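Local coordinates for protein putative 4-amino-4-deoxychorismate lyase (Thermus thermophilus, PDB 2ZGI) that binds pyridoxal 5'-phosphate and is probably a lyase of the class-IV aminotransferase family, tentatively identified as a 4-amino-4-deoxychorismate lyase, at residues 35-40 and 181-186; 40-45 and 61-66; 47-50 and 55-58. All blocks are in the same frame, centred on the assembly; numbering follows the deposited sequence.

Contact 1 of 3, residues 35-40 and 181-186. With PLP (pyridoxal-5'-phosphate), chain P.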
loop_
_atom_site.group_PDB
_atom_site.type_symbol
_atom_site.label_atom_id
_atom_site.label_comp_id
_atom_site.label_asym_id
_atom_site.label_seq_id
_atom_site.Cartn_x
_atom_site.Cartn_y
_atom_site.Cartn_z
ATOM N N PRO D 35 -41.765 9.514 -4.940
ATOM C CA PRO D 35 -40.321 9.214 -4.983
ATOM C C PRO D 35 -39.454 10.478 -5.094
ATOM O O PRO D 35 -39.741 11.384 -5.892
ATOM C CB PRO D 35 -40.159 8.311 -6.192
ATOM C CG PRO D 35 -41.459 8.365 -6.964
ATOM C CD PRO D 35 -42.505 8.995 -6.113
ATOM N N LEU D 36 -38.412 10.527 -4.267
ATOM C CA LEU D 36 -37.532 11.682 -4.219
ATOM C C LEU D 36 -36.468 11.586 -5.281
ATOM O O LEU D 36 -35.807 10.556 -5.429
ATOM C CB LEU D 36 -36.897 11.836 -2.837
ATOM C CG LEU D 36 -37.710 12.521 -1.738
ATOM C CD1 LEU D 36 -39.000 11.821 -1.431
ATOM C CD2 LEU D 36 -36.830 12.649 -0.460
ATOM N N TRP D 37 -36.315 12.674 -6.033
ATOM C CA TRP D 37 -35.274 12.789 -7.040
ATOM C C TRP D 37 -35.280 11.649 -8.033
ATOM O O TRP D 37 -34.239 11.196 -8.467
ATOM C CB TRP D 37 -33.886 12.993 -6.388
ATOM C CG TRP D 37 -33.889 14.062 -5.345
ATOM C CD1 TRP D 37 -34.489 15.289 -5.430
ATOM C CD2 TRP D 37 -33.258 14.013 -4.060
ATOM N NE1 TRP D 37 -34.278 15.993 -4.272
ATOM C CE2 TRP D 37 -33.524 15.235 -3.418
ATOM C CE3 TRP D 37 -32.483 13.052 -3.392
ATOM C CZ2 TRP D 37 -33.046 15.527 -2.141
ATOM C CZ3 TRP D 37 -32.005 13.343 -2.124
ATOM C CH2 TRP D 37 -32.293 14.566 -1.513
ATOM N N LEU D 38 -36.477 11.235 -8.440
ATOM C CA LEU D 38 -36.650 10.111 -9.370
ATOM C C LEU D 38 -35.905 10.330 -10.685
ATOM O O LEU D 38 -35.262 9.416 -11.204
ATOM C CB LEU D 38 -38.153 9.836 -9.619
ATOM C CG LEU D 38 -38.482 8.727 -10.637
ATOM C CD1 LEU D 38 -37.931 7.375 -10.154
ATOM C CD2 LEU D 38 -40.008 8.618 -10.917
ATOM N N GLU D 39 -35.999 11.550 -11.222
ATOM C CA GLU D 39 -35.270 11.917 -12.433
ATOM C C GLU D 39 -33.767 11.685 -12.297
ATOM O O GLU D 39 -33.151 11.097 -13.163
ATOM C CB GLU D 39 -35.512 13.382 -12.779
ATOM C CG GLU D 39 -34.995 13.745 -14.162
ATOM C CD GLU D 39 -35.609 15.022 -14.720
ATOM O OE1 GLU D 39 -35.776 16.007 -13.954
ATOM O OE2 GLU D 39 -35.914 15.039 -15.938
ATOM N N GLU D 40 -33.188 12.162 -11.207
ATOM C CA GLU D 40 -31.744 12.014 -10.973
ATOM C C GLU D 40 -31.329 10.550 -10.825
ATOM O O GLU D 40 -30.282 10.148 -11.341
ATOM C CB GLU D 40 -31.328 12.811 -9.734
ATOM C CG GLU D 40 -31.319 14.348 -9.955
ATOM C CD GLU D 40 -32.653 15.023 -9.602
ATOM O OE1 GLU D 40 -33.669 14.328 -9.355
ATOM O OE2 GLU D 40 -32.680 16.276 -9.592
ATOM N N GLU D 181 -20.366 9.755 -6.952
ATOM C CA GLU D 181 -21.109 11.019 -6.916
ATOM C C GLU D 181 -22.543 10.678 -6.507
ATOM O O GLU D 181 -23.397 10.299 -7.349
ATOM C CB GLU D 181 -21.089 11.811 -8.230
ATOM C CG GLU D 181 -21.378 13.325 -8.022
ATOM C CD GLU D 181 -21.666 14.084 -9.347
ATOM O OE1 GLU D 181 -20.734 14.709 -9.886
ATOM O OE2 GLU D 181 -22.812 14.047 -9.853
ATOM N N GLY D 182 -22.766 10.758 -5.205
ATOM C CA GLY D 182 -24.065 10.625 -4.629
ATOM C C GLY D 182 -24.975 11.756 -5.079
ATOM O O GLY D 182 -24.549 12.918 -5.251
ATOM N N ILE D 183 -26.237 11.392 -5.260
ATOM C CA ILE D 183 -27.281 12.328 -5.614
ATOM C C ILE D 183 -27.563 13.247 -4.428
ATOM O O ILE D 183 -27.701 14.458 -4.613
ATOM C CB ILE D 183 -28.545 11.552 -6.098
ATOM C CG1 ILE D 183 -28.278 10.995 -7.501
ATOM C CG2 ILE D 183 -29.813 12.433 -6.074
ATOM C CD1 ILE D 183 -29.097 9.764 -7.870
ATOM N N THR D 184 -27.645 12.685 -3.216
ATOM C CA THR D 184 -27.956 13.479 -2.030
ATOM C C THR D 184 -26.902 14.554 -1.824
ATOM O O THR D 184 -27.241 15.712 -1.620
ATOM C CB THR D 184 -28.132 12.624 -0.752
ATOM O OG1 THR D 184 -29.062 11.566 -1.023
ATOM C CG2 THR D 184 -28.677 13.459 0.369
ATOM N N ARG D 185 -25.633 14.177 -1.934
ATOM C CA ARG D 185 -24.545 15.134 -1.749
ATOM C C ARG D 185 -24.680 16.358 -2.674
ATOM O O ARG D 185 -24.615 17.515 -2.224
ATOM C CB ARG D 185 -23.201 14.457 -1.974
ATOM C CG ARG D 185 -22.064 15.361 -1.570
ATOM C CD ARG D 185 -20.835 14.577 -1.160
ATOM N NE ARG D 185 -20.327 13.738 -2.242
ATOM C CZ ARG D 185 -19.221 13.019 -2.141
ATOM N NH1 ARG D 185 -18.507 13.057 -1.010
ATOM N NH2 ARG D 185 -18.818 12.282 -3.178
ATOM N N GLU D 186 -24.890 16.094 -3.956
ATOM C CA GLU D 186 -25.134 17.169 -4.930
ATOM C C GLU D 186 -26.308 18.084 -4.549
ATOM O O GLU D 186 -26.242 19.302 -4.699
ATOM C CB GLU D 186 -25.286 16.581 -6.330
ATOM C CG GLU D 186 -23.979 15.940 -6.845
ATOM C CD GLU D 186 -22.805 16.919 -6.883
ATOM O OE1 GLU D 186 -23.012 18.136 -7.182
ATOM O OE2 GLU D 186 -21.673 16.464 -6.596
HETATM N N1 PLP P . -21.632 5.889 -1.126
HETATM C C2 PLP P . -21.835 4.648 -1.616
HETATM C C2A PLP P . -20.690 3.678 -1.650
HETATM C C3 PLP P . -23.105 4.269 -2.066
HETATM O O3 PLP P . -23.263 3.005 -2.551
HETATM C C4 PLP P . -24.144 5.207 -2.035
HETATM C C4A PLP P . -25.537 4.906 -2.545
HETATM C C5 PLP P . -23.893 6.491 -1.555
HETATM C C6 PLP P . -22.608 6.793 -1.106
HETATM C C5A PLP P . -24.971 7.549 -1.453
HETATM O O4P PLP P . -25.502 7.991 -2.703
HETATM P P PLP P . -26.937 8.683 -2.861
HETATM O O1P PLP P . -26.893 9.991 -2.111
HETATM O O2P PLP P . -27.998 7.785 -2.263
HETATM O O3P PLP P . -26.988 8.775 -4.350
#
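The phosphate-binding helix start of a class-IV pyridoxal-phosphate enzyme is where this contact forms: Trp-37 and Glu-40 of 35-40 pack against Ile-183 and Thr-184, two of the residues that hold the cofactor phosphate. Gly-182 is the N-cap of helix 183-194, and the first two peptide N-H groups of that helix are spent on the ligand. Ile-183 N reaches PLP O3P at 2.9 Å with a fairly straight N-H...O angle of 161°. Thr-184 N and Thr-184 OG1 both donate to a second oxygen, PLP O1P, the hydroxyl bond being 2.9 Å long. This helix start alone gives three bonds to two phosphate oxygens, Arg-44 and Ser-218 adding theirs, and its N-terminus would probably favour the anion electrostatically. With Gly-182 CA only 3.5 Å from PLP O3P, a side chain there would crowd the ester oxygen O4P.

Behind this site the contact is largely apolar, and no hydrogen bond links the two segments. Ile-183 CG2 lies 3.8 Å from Trp-37 CE3, the two side chains sliding past each other in opposite directions. Ile-183 CD1, the end of the other branch, touches the backbone oxygen Glu-40 O at 3.7 Å. Thr-184 OG1 meets the indole edge near its plane, 3.6 Å from Trp-37 CZ3; chi1 of -51° sets this hydroxyl beside its own backbone N, where it serves O1P as well.

The carboxylate of Glu-40 bends away to a salt bridge with Lys-187, which also makes a cation-pi contact with Trp-37. Ile-183 rests further on His-41 and Arg-44, so helix 183-194 abuts helix 38-51, while Leu-38 turns to helix 59-72 and Leu-36 to strand 24-31.

Contact 2 of 3, residues 40-45 and 61-66. With PLP (pyridoxal-5'-phosphate), chain P.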
loop_
_atom_site.group_PDB
_atom_site.type_symbol
_atom_site.label_atom_id
_atom_site.label_comp_id
_atom_site.label_asym_id
_atom_site.label_seq_id
_atom_site.Cartn_x
_atom_site.Cartn_y
_atom_site.Cartn_z
ATOM N N GLU D 40 -33.188 12.162 -11.207
ATOM C CA GLU D 40 -31.744 12.014 -10.973
ATOM C C GLU D 40 -31.329 10.550 -10.825
ATOM O O GLU D 40 -30.282 10.148 -11.341
ATOM C CB GLU D 40 -31.328 12.811 -9.734
ATOM C CG GLU D 40 -31.319 14.348 -9.955
ATOM C CD GLU D 40 -32.653 15.023 -9.602
ATOM O OE1 GLU D 40 -33.669 14.328 -9.355
ATOM O OE2 GLU D 40 -32.680 16.276 -9.592
ATOM N N HIS D 41 -32.170 9.740 -10.158
ATOM C CA HIS D 41 -31.844 8.315 -9.948
ATOM C C HIS D 41 -31.902 7.567 -11.268
ATOM O O HIS D 41 -31.041 6.725 -11.574
ATOM C CB HIS D 41 -32.806 7.680 -8.934
ATOM C CG HIS D 41 -32.484 8.028 -7.519
ATOM N ND1 HIS D 41 -31.535 7.346 -6.790
ATOM C CD2 HIS D 41 -32.977 8.981 -6.699
ATOM C CE1 HIS D 41 -31.461 7.862 -5.577
ATOM N NE2 HIS D 41 -32.319 8.865 -5.498
ATOM N N LEU D 42 -32.904 7.874 -12.091
ATOM C CA LEU D 42 -32.992 7.158 -13.377
ATOM C C LEU D 42 -31.893 7.583 -14.356
ATOM O O LEU D 42 -31.375 6.770 -15.104
ATOM C CB LEU D 42 -34.390 7.269 -13.996
ATOM C CG LEU D 42 -35.504 6.651 -13.133
ATOM C CD1 LEU D 42 -36.906 6.815 -13.790
ATOM C CD2 LEU D 42 -35.222 5.177 -12.807
ATOM N N ALA D 43 -31.547 8.868 -14.331
ATOM C CA ALA D 43 -30.418 9.403 -15.101
ATOM C C ALA D 43 -29.110 8.724 -14.680
ATOM O O ALA D 43 -28.369 8.221 -15.517
ATOM C CB ALA D 43 -30.317 10.895 -14.891
ATOM N N ARG D 44 -28.835 8.700 -13.379
ATOM C CA ARG D 44 -27.612 8.035 -12.904
ATOM C C ARG D 44 -27.563 6.551 -13.271
ATOM O O ARG D 44 -26.535 6.058 -13.742
ATOM C CB ARG D 44 -27.446 8.193 -11.394
ATOM C CG ARG D 44 -26.114 7.575 -10.899
ATOM C CD ARG D 44 -25.815 7.925 -9.454
ATOM N NE ARG D 44 -26.695 7.170 -8.571
ATOM C CZ ARG D 44 -26.737 7.304 -7.248
ATOM N NH1 ARG D 44 -25.932 8.185 -6.621
ATOM N NH2 ARG D 44 -27.605 6.567 -6.556
ATOM N N LEU D 45 -28.676 5.845 -13.042
ATOM C CA LEU D 45 -28.767 4.403 -13.279
ATOM C C LEU D 45 -28.478 4.079 -14.739
ATOM O O LEU D 45 -27.712 3.165 -15.047
ATOM C CB LEU D 45 -30.158 3.860 -12.847
ATOM C CG LEU D 45 -30.383 2.341 -12.884
ATOM C CD1 LEU D 45 -29.468 1.624 -11.868
ATOM C CD2 LEU D 45 -31.866 1.934 -12.653
ATOM N N ALA D 61 -40.266 1.115 -18.523
ATOM C CA ALA D 61 -40.359 -0.179 -17.875
ATOM C C ALA D 61 -40.220 -0.011 -16.363
ATOM O O ALA D 61 -40.971 -0.611 -15.583
ATOM C CB ALA D 61 -39.296 -1.136 -18.434
ATOM N N PHE D 62 -39.283 0.845 -15.969
ATOM C CA PHE D 62 -39.047 1.122 -14.565
ATOM C C PHE D 62 -40.192 1.919 -13.967
ATOM O O PHE D 62 -40.570 1.700 -12.833
ATOM C CB PHE D 62 -37.721 1.860 -14.390
ATOM C CG PHE D 62 -36.553 0.941 -14.149
ATOM C CD1 PHE D 62 -36.574 0.033 -13.078
ATOM C CD2 PHE D 62 -35.431 0.994 -14.964
ATOM C CE1 PHE D 62 -35.494 -0.817 -12.835
ATOM C CE2 PHE D 62 -34.326 0.139 -14.729
ATOM C CZ PHE D 62 -34.362 -0.755 -13.650
ATOM N N LEU D 63 -40.750 2.834 -14.756
ATOM C CA LEU D 63 -41.897 3.638 -14.323
ATOM C C LEU D 63 -43.167 2.798 -14.220
ATOM O O LEU D 63 -44.016 3.070 -13.367
ATOM C CB LEU D 63 -42.126 4.815 -15.267
ATOM C CG LEU D 63 -41.042 5.891 -15.335
ATOM C CD1 LEU D 63 -41.221 6.722 -16.632
ATOM C CD2 LEU D 63 -41.035 6.792 -14.121
ATOM N N GLU D 64 -43.295 1.797 -15.092
ATOM C CA GLU D 64 -44.329 0.761 -14.974
ATOM C C GLU D 64 -44.173 -0.010 -13.664
ATOM O O GLU D 64 -45.115 -0.164 -12.897
ATOM C CB GLU D 64 -44.159 -0.222 -16.116
ATOM C CG GLU D 64 -45.417 -0.727 -16.751
ATOM C CD GLU D 64 -45.120 -1.319 -18.126
ATOM O OE1 GLU D 64 -45.112 -0.556 -19.119
ATOM O OE2 GLU D 64 -44.851 -2.537 -18.200
ATOM N N ASP D 65 -42.960 -0.489 -13.412
ATOM C CA ASP D 65 -42.650 -1.137 -12.132
ATOM C C ASP D 65 -43.021 -0.253 -10.964
ATOM O O ASP D 65 -43.607 -0.723 -9.971
ATOM C CB ASP D 65 -41.159 -1.470 -12.042
ATOM C CG ASP D 65 -40.763 -2.585 -12.974
ATOM O OD1 ASP D 65 -41.677 -3.247 -13.538
ATOM O OD2 ASP D 65 -39.540 -2.821 -13.124
ATOM N N LEU D 66 -42.657 1.026 -11.074
ATOM C CA LEU D 66 -42.840 1.955 -9.970
ATOM C C LEU D 66 -44.305 2.109 -9.562
ATOM O O LEU D 66 -44.616 2.055 -8.360
ATOM C CB LEU D 66 -42.150 3.283 -10.256
ATOM C CG LEU D 66 -42.106 4.371 -9.188
ATOM C CD1 LEU D 66 -41.640 3.858 -7.794
ATOM C CD2 LEU D 66 -41.213 5.510 -9.688
HETATM N N1 PLP P . -21.632 5.889 -1.126
HETATM C C2 PLP P . -21.835 4.648 -1.616
HETATM C C2A PLP P . -20.690 3.678 -1.650
HETATM C C3 PLP P . -23.105 4.269 -2.066
HETATM O O3 PLP P . -23.263 3.005 -2.551
HETATM C C4 PLP P . -24.144 5.207 -2.035
HETATM C C4A PLP P . -25.537 4.906 -2.545
HETATM C C5 PLP P . -23.893 6.491 -1.555
HETATM C C6 PLP P . -22.608 6.793 -1.106
HETATM C C5A PLP P . -24.971 7.549 -1.453
HETATM O O4P PLP P . -25.502 7.991 -2.703
HETATM P P PLP P . -26.937 8.683 -2.861
HETATM O O1P PLP P . -26.893 9.991 -2.111
HETATM O O2P PLP P . -27.998 7.785 -2.263
HETATM O O3P PLP P . -26.988 8.775 -4.350
#
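Leu-42 and Leu-45 meet Phe-62 and Leu-63 in purely apolar packing between helix 38-51 and helix 59-72. The segment axes approach to 12.4 Å and run at 137°, a wide separation bridged by side-chain ends. Leu-45 CD2 comes within 3.7 Å of Phe-62 CE2 and almost as near CZ, the side chains crossing at about a right angle. Leu-42 divides its methyls: Leu-42 CD1 touches Leu-63 CD2 at 4.1 Å, whereas Leu-42 CD2 faces Phe-62 CB at 4.4 Å. Phe-83 of strand 78-86 touches Leu-42 and Leu-45 as well as the Phe-62 ring.

The bonds to the cofactor from these segments belong to Arg-44. Its CG stands anti to the backbone N (chi1 -176°) and the chain bends at chi3, bringing Arg-44 NH1 to PLP O3P at 2.6 Å with an N-H...O angle of 142°. Arg-44 NH2 adds a weak bond of 3.2 Å to PLP O3P, which lies at the guanidinium edge, near its plane. Thr-26 OG1 accepts from NH2 and helps fix the group's rotation. A methionine in place of Arg-44 would probably leave O3P without its charged mate and Thr-26 without this donor. Chemically, the helix uses two sides differently: leucines pack on helix 59-72, and Arg-44 reaches the phosphate, whose charge it probably offsets.

Contact 3 of 3, residues 47-50 and 55-58. With SO4 (sulfate ion), chain O.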
loop_
_atom_site.group_PDB
_atom_site.type_symbol
_atom_site.label_atom_id
_atom_site.label_comp_id
_atom_site.label_asym_id
_atom_site.label_seq_id
_atom_site.Cartn_x
_atom_site.Cartn_y
_atom_site.Cartn_z
ATOM N N ARG D 47 -26.701 5.996 -16.726
ATOM C CA ARG D 47 -25.292 6.373 -16.935
ATOM C C ARG D 47 -24.357 5.257 -16.456
ATOM O O ARG D 47 -23.426 4.865 -17.144
ATOM C CB ARG D 47 -24.948 7.661 -16.188
ATOM C CG ARG D 47 -25.269 8.960 -16.953
ATOM C CD ARG D 47 -24.575 10.170 -16.343
ATOM N NE ARG D 47 -24.911 10.375 -14.931
ATOM C CZ ARG D 47 -25.924 11.133 -14.513
ATOM N NH1 ARG D 47 -26.706 11.750 -15.405
ATOM N NH2 ARG D 47 -26.150 11.289 -13.216
ATOM N N HIS D 48 -24.643 4.736 -15.270
ATOM C CA HIS D 48 -23.868 3.650 -14.703
ATOM C C HIS D 48 -23.957 2.361 -15.534
ATOM O O HIS D 48 -22.923 1.742 -15.847
ATOM C CB HIS D 48 -24.280 3.467 -13.238
ATOM C CG HIS D 48 -23.800 4.584 -12.362
ATOM N ND1 HIS D 48 -23.910 4.572 -10.990
ATOM C CD2 HIS D 48 -23.172 5.742 -12.676
ATOM C CE1 HIS D 48 -23.386 5.683 -10.495
ATOM N NE2 HIS D 48 -22.942 6.417 -11.503
ATOM N N ALA D 49 -25.171 1.993 -15.950
ATOM C CA ALA D 49 -25.365 0.854 -16.853
ATOM C C ALA D 49 -24.589 1.013 -18.158
ATOM O O ALA D 49 -23.860 0.117 -18.573
ATOM C CB ALA D 49 -26.891 0.621 -17.127
ATOM N N LEU D 50 -24.718 2.169 -18.809
ATOM C CA LEU D 50 -24.021 2.339 -20.086
ATOM C C LEU D 50 -22.481 2.286 -19.923
ATOM O O LEU D 50 -21.784 1.722 -20.782
ATOM C CB LEU D 50 -24.516 3.580 -20.866
ATOM C CG LEU D 50 -26.022 3.974 -20.983
ATOM C CD1 LEU D 50 -26.362 4.806 -22.240
ATOM C CD2 LEU D 50 -27.093 2.831 -20.790
ATOM N N SER D 55 -27.019 -3.384 -20.882
ATOM C CA SER D 55 -28.275 -2.899 -21.489
ATOM C C SER D 55 -29.208 -2.255 -20.475
ATOM O O SER D 55 -29.556 -2.874 -19.466
ATOM C CB SER D 55 -29.024 -4.037 -22.172
ATOM O OG SER D 55 -28.205 -4.684 -23.123
ATOM N N TYR D 56 -29.600 -1.015 -20.745
ATOM C CA TYR D 56 -30.585 -0.286 -19.942
ATOM C C TYR D 56 -32.003 -0.609 -20.427
ATOM O O TYR D 56 -32.288 -0.468 -21.604
ATOM C CB TYR D 56 -30.313 1.223 -20.018
ATOM C CG TYR D 56 -31.217 2.019 -19.094
ATOM C CD1 TYR D 56 -31.168 1.823 -17.720
ATOM C CD2 TYR D 56 -32.156 2.926 -19.599
ATOM C CE1 TYR D 56 -31.991 2.523 -16.862
ATOM C CE2 TYR D 56 -33.006 3.634 -18.737
ATOM C CZ TYR D 56 -32.915 3.413 -17.360
ATOM O OH TYR D 56 -33.723 4.076 -16.458
ATOM N N PRO D 57 -32.903 -1.053 -19.534
ATOM C CA PRO D 57 -34.237 -1.462 -20.035
ATOM C C PRO D 57 -35.247 -0.323 -20.303
ATOM O O PRO D 57 -36.383 -0.585 -20.754
ATOM C CB PRO D 57 -34.742 -2.388 -18.940
ATOM C CG PRO D 57 -34.102 -1.850 -17.703
ATOM C CD PRO D 57 -32.708 -1.442 -18.134
ATOM N N GLY D 58 -34.836 0.918 -20.050
ATOM C CA GLY D 58 -35.650 2.079 -20.353
ATOM C C GLY D 58 -36.395 2.587 -19.148
ATOM O O GLY D 58 -36.716 1.825 -18.220
HETATM S S SO4 O . -22.632 9.809 -11.924
HETATM O O1 SO4 O . -21.221 9.919 -12.314
HETATM O O2 SO4 O . -23.222 11.106 -11.631
HETATM O O3 SO4 O . -23.411 9.179 -12.998
HETATM O O4 SO4 O . -22.677 9.017 -10.688
#
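The Tyr-56 ring has Gly-58 N over one face, 3.3 Å above the plane and offset toward the rim, while Ala-49 CB approaches obliquely, 4.5 Å from Tyr-56 CD1. This is the helix-loop-helix connection in which residues 55-58 lead from helix 38-51 to helix 59-72 and fold back on the first helix. The Tyr-56 ring is placed over Gly-58 by the turn of its own segment: Gly-58 is the N-cap of the next helix, and at its backbone angles a side chain would be jammed against the preceding carbonyl oxygen.

Across the contact the touching is apolar, with no hydrogen bond between segments. Leu-50 CD2 comes 3.7 Å from Tyr-56 CB, the side chains crossing at a slant. With chi1 at -174° the Tyr-56 ring swings opposite the backbone N and runs back along helix 38-51, where it also packs on Leu-42 and Arg-46. Its hydroxyl is hydrogen-bonded to Asp-59 at the start of the second helix, and Phe-62 lies beside it. Ala-49 packs in addition on Val-24 of strand 24-31, which places this end of the helix against the sheet.

The other two flat groups, Arg-47 and His-48, turn to a sulfate that probably came from the crystallisation liquor. Each meets it at an edge, near the plane of the group. The His-48 ring also meets Tyr-125 edge-to-face, and His-48 NE2 donates to SO4 O4 at 2.7 Å, with an angle of 144°. Arg-47 NH2 gives a weak bond of 3.3 Å to SO4 O2. Straightest of the three is the bond from Arg-47 NE to SO4 O3, 2.7 Å long with an N-H...O angle of 177°.

Overall arrangement
Helix 38-51 contributes a segment to all three contacts, with Glu-40 common to contacts 1 and 2. Contact 2 is the buried one, three of its four touching residues being inside; contacts 1 and 3 are only partly buried, and contact 3 includes the exposed Leu-50. Contacts 1 and 2 lie with centres about 12 Å apart and serve the same cofactor phosphate, backbone N-H and hydroxyl in one, a guanidinium in the other, joined where Ile-183 CD1 packs 3.5 Å from Arg-44 CZ. In contact 3, centred about 17 Å from contact 1, Arg-47 and His-48 hold a sulfate instead of the cofactor; it meets contact 2 through Phe-62 CE2 and Pro-57 CG, 3.6 Å apart.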